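Local coordinates for Ras-associated and pleckstrin homology domains-containing protein 1 (Homo sapiens, PDB 4GN1) that mediates localized membrane signals, is implicated in regulating lamellipodial dynamics, and targets EVL and VASP to the leading edge of the cell, at residues V183-G188 / Y201-K206; V137-D142 / C221-R226. All coordinates share one frame; numbering follows the deposited sequence.

Contact 1: V183-G188 / Y201-K206; sequences VNVYYG and YCLVLK. With MLI (malonate ion), chain E.
Y186 and K206 cross at about a right angle on one face of the antiparallel strand pair 184-188/202-206, which belongs to the beta-sandwich of the PH domain. The register is set by two hydrogen-bonded pairs, N184 with K206 and Y186 with V204. Within the second, Y186 N donates to V204 O at 2.8 Å, in the plane of that carbonyl. Alternation along the strands places N184, Y186, V204 and K206 on one face and V185, Y187, L203 and L205 on the other.

The Y186 ring folds back beside its own backbone N (CG anti to the carbonyl carbon, chi1 -52°), which brings the ring over toward the partner strand. V204 O lies in the ring plane at its edge, 3.2 Å from Y186 CD1, while K206 CG approaches Y186 CE1 obliquely at 3.5 Å. The lysine chain crosses the phenol and bends at its last torsion (chi4 71°), which brings K206 NZ to within 3.0 Å of Y186 OH as a hydrogen-bond donor. A malonate ion, probably from the crystallisation liquor, closes this polar end; R60 and N74 bind it too.

On the opposite face V185 and L205 lie side by side, pointing the same way, with L205 CD2 3.8 Å from V185 CB. There Y187 and L203 reach helix 225-240 through V232 and I235.

One malonate oxygen, O8, accepts from both Y186 OH at 2.6 Å and N184 ND2 at 3.0 Å, and the other oxygen of that carboxylate, O9, accepts from K206 NZ at 2.9 Å.

Contact 2: V137-D142 / C221-R226; sequences VLWLKD and CCDDVR
W139 and C221 form an antiparallel hydrogen-bonded pair where the first strand of the PH domain, 135-141, meets the last, 218-221, just ahead of the C-terminal helix 225-240. The pairing is reciprocal: W139 N donates to C221 O at 3.0 Å, and C221 N donates to W139 O at 2.9 Å. Beyond this one pair the chains part, as 222-224 turn away into the helix, whose N-cap is D224.

The tryptophan side chain can be traced outward along this junction. Its CB packs on C221 CB at 3.7 Å, both side chains leaving the same face of the sheet. CG is anti to the carbonyl carbon (chi1 -52°), and the indole therefore lies beside the backbone N, next to the carbonyl which that N already binds. C221 O consequently sits in the ring plane at the edge, 3.4 Å from W139 CD1. The sulfur of C221 takes an oblique position, with SG 4.8 Å from the centroid of the W139 five-membered ring and 47° off its normal, a Cys sulfur-aromatic contact. Farther out, W139 NE1 stands 4.0 Å from D223 OD2. The ring and carboxylate planes are 81° apart, and NE1 is buried without a partner in the model. K150, on strand 148-156, makes a cation-pi contact with W139 and a weak, long ion pair with D223, so one ammonium group lies near both side chains.

The L138 side chain also touches F153 of strand 148-156 and T227 and W231 of the helix. At its tip, one methyl carries the contact: L138 CD2 rests 3.5 Å from C222 SG.

Both contacts lie in the PH domain, their centres about 11 Å apart. Along the chain the order is 137-142, 183-188, 201-206 and 221-226, so contact 1, between strands close in sequence, forms within the span that contact 2 closes by bringing the domain's first strand to its last. Strand 202-206 lies between 184-188 and 218-221, and the latter pairs with 135-141, giving a continuous path of strand neighbours. The two contacts also touch directly: Y201 O and C222 N are 2.7 Å apart, a probable hydrogen bond, and L203 CD2 packs on C222 SG at 3.6 Å. Helix 225-240, the C-terminal helix that caps the PH sandwich, receives side chains from both.

Contact 1: V183-G188 / Y201-K206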
loop_
_atom_site.group_PDB
_atom_site.type_symbol
_atom_site.label_atom_id
_atom_site.label_comp_id
_atom_site.label_asym_id
_atom_site.label_seq_id
_atom_site.Cartn_x
_atom_site.Cartn_y
_atom_site.Cartn_z
ATOM N N VAL A 183 -2.370 9.198 -5.869
ATOM C CA VAL A 183 -1.890 8.972 -4.512
ATOM C C VAL A 183 -1.434 7.521 -4.322
ATOM O O VAL A 183 -2.086 6.570 -4.785
ATOM C CB VAL A 183 -2.919 9.345 -3.401
ATOM C CG1 VAL A 183 -3.355 10.806 -3.513
ATOM C CG2 VAL A 183 -4.119 8.401 -3.391
ATOM N N ASN A 184 -0.300 7.376 -3.654
ATOM C CA ASN A 184 0.146 6.101 -3.165
ATOM C C ASN A 184 -0.381 5.931 -1.746
ATOM O O ASN A 184 -0.819 6.898 -1.125
ATOM C CB ASN A 184 1.672 6.050 -3.188
ATOM C CG ASN A 184 2.230 6.061 -4.591
ATOM O OD1 ASN A 184 1.564 5.633 -5.540
ATOM N ND2 ASN A 184 3.461 6.531 -4.735
ATOM N N VAL A 185 -0.351 4.706 -1.243
ATOM C CA VAL A 185 -0.819 4.426 0.086
ATOM C C VAL A 185 0.368 3.868 0.853
ATOM O O VAL A 185 1.169 3.127 0.299
ATOM C CB VAL A 185 -2.097 3.512 0.102
ATOM C CG1 VAL A 185 -1.885 2.157 -0.569
ATOM C CG2 VAL A 185 -2.576 3.292 1.520
ATOM N N TYR A 186 0.491 4.259 2.112
ATOM C CA TYR A 186 1.656 3.913 2.933
ATOM C C TYR A 186 1.142 3.405 4.259
ATOM O O TYR A 186 -0.023 3.636 4.596
ATOM C CB TYR A 186 2.520 5.157 3.181
ATOM C CG TYR A 186 2.889 5.918 1.916
ATOM C CD1 TYR A 186 1.922 6.614 1.195
ATOM C CD2 TYR A 186 4.211 5.936 1.438
ATOM C CE1 TYR A 186 2.244 7.286 0.044
ATOM C CE2 TYR A 186 4.544 6.610 0.270
ATOM C CZ TYR A 186 3.551 7.288 -0.417
ATOM O OH TYR A 186 3.835 7.991 -1.581
ATOM N N TYR A 187 2.004 2.714 5.002
ATOM C CA TYR A 187 1.800 2.473 6.434
ATOM C C TYR A 187 2.572 3.497 7.232
ATOM O O TYR A 187 3.741 3.757 6.945
ATOM C CB TYR A 187 2.310 1.104 6.842
ATOM C CG TYR A 187 1.622 -0.060 6.176
ATOM C CD1 TYR A 187 0.338 -0.462 6.566
ATOM C CD2 TYR A 187 2.266 -0.788 5.163
ATOM C CE1 TYR A 187 -0.282 -1.543 5.966
ATOM C CE2 TYR A 187 1.644 -1.880 4.556
ATOM C CZ TYR A 187 0.372 -2.242 4.958
ATOM O OH TYR A 187 -0.254 -3.312 4.354
ATOM N N GLY A 188 1.926 4.076 8.239
ATOM C CA GLY A 188 2.600 4.960 9.186
ATOM C C GLY A 188 3.272 4.138 10.265
ATOM O O GLY A 188 2.770 3.078 10.647
ATOM N N TYR A 201 -2.579 1.287 14.061
ATOM C CA TYR A 201 -2.984 0.787 12.748
ATOM C C TYR A 201 -3.358 1.942 11.793
ATOM O O TYR A 201 -4.532 2.275 11.615
ATOM C CB TYR A 201 -4.070 -0.273 12.900
ATOM C CG TYR A 201 -3.734 -1.250 13.989
ATOM C CD1 TYR A 201 -2.658 -2.129 13.844
ATOM C CD2 TYR A 201 -4.466 -1.292 15.181
ATOM C CE1 TYR A 201 -2.326 -3.036 14.839
ATOM C CE2 TYR A 201 -4.144 -2.197 16.186
ATOM C CZ TYR A 201 -3.067 -3.069 16.008
ATOM O OH TYR A 201 -2.706 -3.991 16.986
ATOM N N CYS A 202 -2.323 2.545 11.207
ATOM C CA CYS A 202 -2.444 3.765 10.416
ATOM C C CYS A 202 -2.025 3.623 8.959
ATOM O O CYS A 202 -0.953 3.080 8.651
ATOM C CB CYS A 202 -1.604 4.880 11.037
ATOM S SG CYS A 202 -2.226 5.548 12.587
ATOM N N LEU A 203 -2.858 4.158 8.068
ATOM C CA LEU A 203 -2.500 4.298 6.647
ATOM C C LEU A 203 -2.446 5.782 6.204
ATOM O O LEU A 203 -3.129 6.633 6.778
ATOM C CB LEU A 203 -3.456 3.503 5.769
ATOM C CG LEU A 203 -4.926 3.938 5.737
ATOM C CD1 LEU A 203 -5.536 3.501 4.407
ATOM C CD2 LEU A 203 -5.719 3.355 6.888
ATOM N N VAL A 204 -1.629 6.074 5.192
ATOM C CA VAL A 204 -1.376 7.436 4.757
ATOM C C VAL A 204 -1.509 7.439 3.253
ATOM O O VAL A 204 -1.000 6.539 2.575
ATOM C CB VAL A 204 0.047 7.945 5.137
ATOM C CG1 VAL A 204 0.267 9.387 4.688
ATOM C CG2 VAL A 204 0.308 7.857 6.631
ATOM N N LEU A 205 -2.224 8.442 2.743
ATOM C CA LEU A 205 -2.378 8.664 1.301
ATOM C C LEU A 205 -1.763 10.012 0.937
ATOM O O LEU A 205 -2.059 11.031 1.563
ATOM C CB LEU A 205 -3.845 8.606 0.907
ATOM C CG LEU A 205 -4.611 7.380 1.382
ATOM C CD1 LEU A 205 -6.022 7.793 1.707
ATOM C CD2 LEU A 205 -4.640 6.315 0.312
ATOM N N LYS A 206 -0.840 9.989 -0.018
ATOM C CA LYS A 206 -0.237 11.214 -0.558
ATOM C C LYS A 206 0.262 11.006 -1.973
ATOM O O LYS A 206 0.576 9.887 -2.375
ATOM C CB LYS A 206 0.924 11.732 0.309
ATOM C CG LYS A 206 2.143 10.818 0.353
ATOM C CD LYS A 206 3.410 11.606 0.675
ATOM C CE LYS A 206 4.650 10.825 0.246
ATOM N NZ LYS A 206 4.740 10.797 -1.237
HETATM C C1 MLI E . 8.000 8.121 -3.772
HETATM C C2 MLI E . 7.766 7.223 -4.989
HETATM C C3 MLI E . 6.773 8.130 -2.857
HETATM O O6 MLI E . 7.765 7.749 -6.113
HETATM O O7 MLI E . 7.570 5.986 -4.857
HETATM O O8 MLI E . 5.799 7.419 -3.153
HETATM O O9 MLI E . 6.760 8.840 -1.821
HETATM O O HOH W 1 0.630 1.246 10.159
#

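Contact 2: V137-D142 / C221-R226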
loop_
_atom_site.group_PDB
_atom_site.type_symbol
_atom_site.label_atom_id
_atom_site.label_comp_id
_atom_site.label_asym_id
_atom_site.label_seq_id
_atom_site.Cartn_x
_atom_site.Cartn_y
_atom_site.Cartn_z
ATOM N N VAL A 137 -16.267 2.910 9.973
ATOM C CA VAL A 137 -15.842 4.136 10.619
ATOM C C VAL A 137 -14.329 4.049 10.780
ATOM O O VAL A 137 -13.766 2.950 10.863
ATOM C CB VAL A 137 -16.623 4.408 11.935
ATOM C CG1 VAL A 137 -16.077 5.624 12.669
ATOM C CG2 VAL A 137 -18.099 4.650 11.631
ATOM N N LEU A 138 -13.669 5.206 10.722
ATOM C CA LEU A 138 -12.209 5.309 10.834
ATOM C C LEU A 138 -11.868 6.665 11.422
ATOM O O LEU A 138 -12.685 7.585 11.379
ATOM C CB LEU A 138 -11.546 5.172 9.462
ATOM C CG LEU A 138 -11.552 3.827 8.730
ATOM C CD1 LEU A 138 -11.008 3.980 7.320
ATOM C CD2 LEU A 138 -10.714 2.813 9.480
ATOM N N TRP A 139 -10.671 6.789 11.975
ATOM C CA TRP A 139 -10.186 8.086 12.467
ATOM C C TRP A 139 -9.458 8.881 11.393
ATOM O O TRP A 139 -8.605 8.335 10.669
ATOM C CB TRP A 139 -9.240 7.919 13.655
ATOM C CG TRP A 139 -9.718 7.084 14.814
ATOM C CD1 TRP A 139 -9.596 5.700 14.980
ATOM C CD2 TRP A 139 -10.337 7.566 16.058
ATOM N NE1 TRP A 139 -10.108 5.304 16.198
ATOM C CE2 TRP A 139 -10.564 6.370 16.896
ATOM C CE3 TRP A 139 -10.716 8.821 16.546
ATOM C CZ2 TRP A 139 -11.158 6.452 18.152
ATOM C CZ3 TRP A 139 -11.312 8.894 17.823
ATOM C CH2 TRP A 139 -11.528 7.737 18.607
ATOM N N LEU A 140 -9.770 10.176 11.314
ATOM C CA LEU A 140 -9.110 11.096 10.401
ATOM C C LEU A 140 -8.404 12.192 11.181
ATOM O O LEU A 140 -9.055 13.011 11.815
ATOM C CB LEU A 140 -10.127 11.750 9.459
ATOM C CG LEU A 140 -9.623 12.855 8.517
ATOM C CD1 LEU A 140 -8.639 12.294 7.498
ATOM C CD2 LEU A 140 -10.773 13.558 7.802
ATOM N N LYS A 141 -7.080 12.220 11.116
ATOM C CA LYS A 141 -6.319 13.340 11.662
ATOM C C LYS A 141 -6.767 14.729 11.108
ATOM O O LYS A 141 -7.008 14.897 9.909
ATOM C CB LYS A 141 -4.811 13.123 11.456
ATOM C CG LYS A 141 -3.940 14.053 12.290
ATOM C CD LYS A 141 -2.437 13.819 12.141
ATOM C CE LYS A 141 -1.788 14.767 11.125
ATOM N NZ LYS A 141 -1.915 16.210 11.497
ATOM N N ASP A 142 -6.880 15.708 12.005
ATOM C CA ASP A 142 -7.145 17.097 11.626
ATOM C C ASP A 142 -5.983 17.662 10.828
ATOM O O ASP A 142 -4.833 17.286 11.082
ATOM C CB ASP A 142 -7.351 17.942 12.883
ATOM C CG ASP A 142 -8.660 17.636 13.567
ATOM O OD1 ASP A 142 -9.695 17.644 12.860
ATOM O OD2 ASP A 142 -8.661 17.385 14.796
ATOM N N CYS A 221 -6.583 6.247 10.719
ATOM C CA CYS A 221 -6.289 5.304 11.799
ATOM C C CYS A 221 -7.415 4.286 11.929
ATOM O O CYS A 221 -8.596 4.649 11.945
ATOM C CB CYS A 221 -6.090 6.034 13.128
ATOM S SG CYS A 221 -5.646 4.947 14.497
ATOM N N CYS A 222 -7.043 3.016 12.034
ATOM C CA CYS A 222 -8.019 1.953 12.054
ATOM C C CYS A 222 -8.123 1.373 13.450
ATOM O O CYS A 222 -7.184 1.505 14.249
ATOM C CB CYS A 222 -7.622 0.873 11.066
ATOM S SG CYS A 222 -7.445 1.485 9.382
ATOM N N ASP A 223 -9.256 0.718 13.722
ATOM C CA ASP A 223 -9.526 0.113 15.034
ATOM C C ASP A 223 -8.543 -0.994 15.401
ATOM O O ASP A 223 -8.189 -1.138 16.574
ATOM C CB ASP A 223 -10.964 -0.447 15.118
ATOM C CG ASP A 223 -11.996 0.615 15.492
ATOM O OD1 ASP A 223 -13.194 0.422 15.158
ATOM O OD2 ASP A 223 -11.619 1.640 16.113
ATOM N N ASP A 224 -8.113 -1.757 14.391
ATOM C CA ASP A 224 -7.356 -2.993 14.585
ATOM C C ASP A 224 -6.628 -3.388 13.292
ATOM O O ASP A 224 -6.753 -2.700 12.275
ATOM C CB ASP A 224 -8.276 -4.113 15.109
ATOM C CG ASP A 224 -9.447 -4.391 14.188
ATOM O OD1 ASP A 224 -9.253 -4.435 12.961
ATOM O OD2 ASP A 224 -10.571 -4.580 14.682
ATOM N N VAL A 225 -5.870 -4.479 13.316
ATOM C CA VAL A 225 -4.931 -4.757 12.213
ATOM C C VAL A 225 -5.660 -5.309 10.982
ATOM O O VAL A 225 -5.188 -5.172 9.835
ATOM C CB VAL A 225 -3.744 -5.644 12.677
ATOM C CG1 VAL A 225 -4.126 -7.115 12.726
ATOM C CG2 VAL A 225 -2.523 -5.424 11.804
ATOM N N ARG A 226 -6.823 -5.902 11.241
ATOM C CA ARG A 226 -7.714 -6.414 10.218
ATOM C C ARG A 226 -8.279 -5.282 9.354
ATOM O O ARG A 226 -8.189 -5.318 8.124
ATOM C CB ARG A 226 -8.847 -7.202 10.897
ATOM C CG ARG A 226 -9.646 -8.128 9.997
ATOM C CD ARG A 226 -8.824 -9.317 9.504
ATOM N NE ARG A 226 -9.617 -10.150 8.594
ATOM C CZ ARG A 226 -9.714 -9.957 7.278
ATOM N NH1 ARG A 226 -9.058 -8.964 6.681
ATOM N NH2 ARG A 226 -10.477 -10.768 6.552
#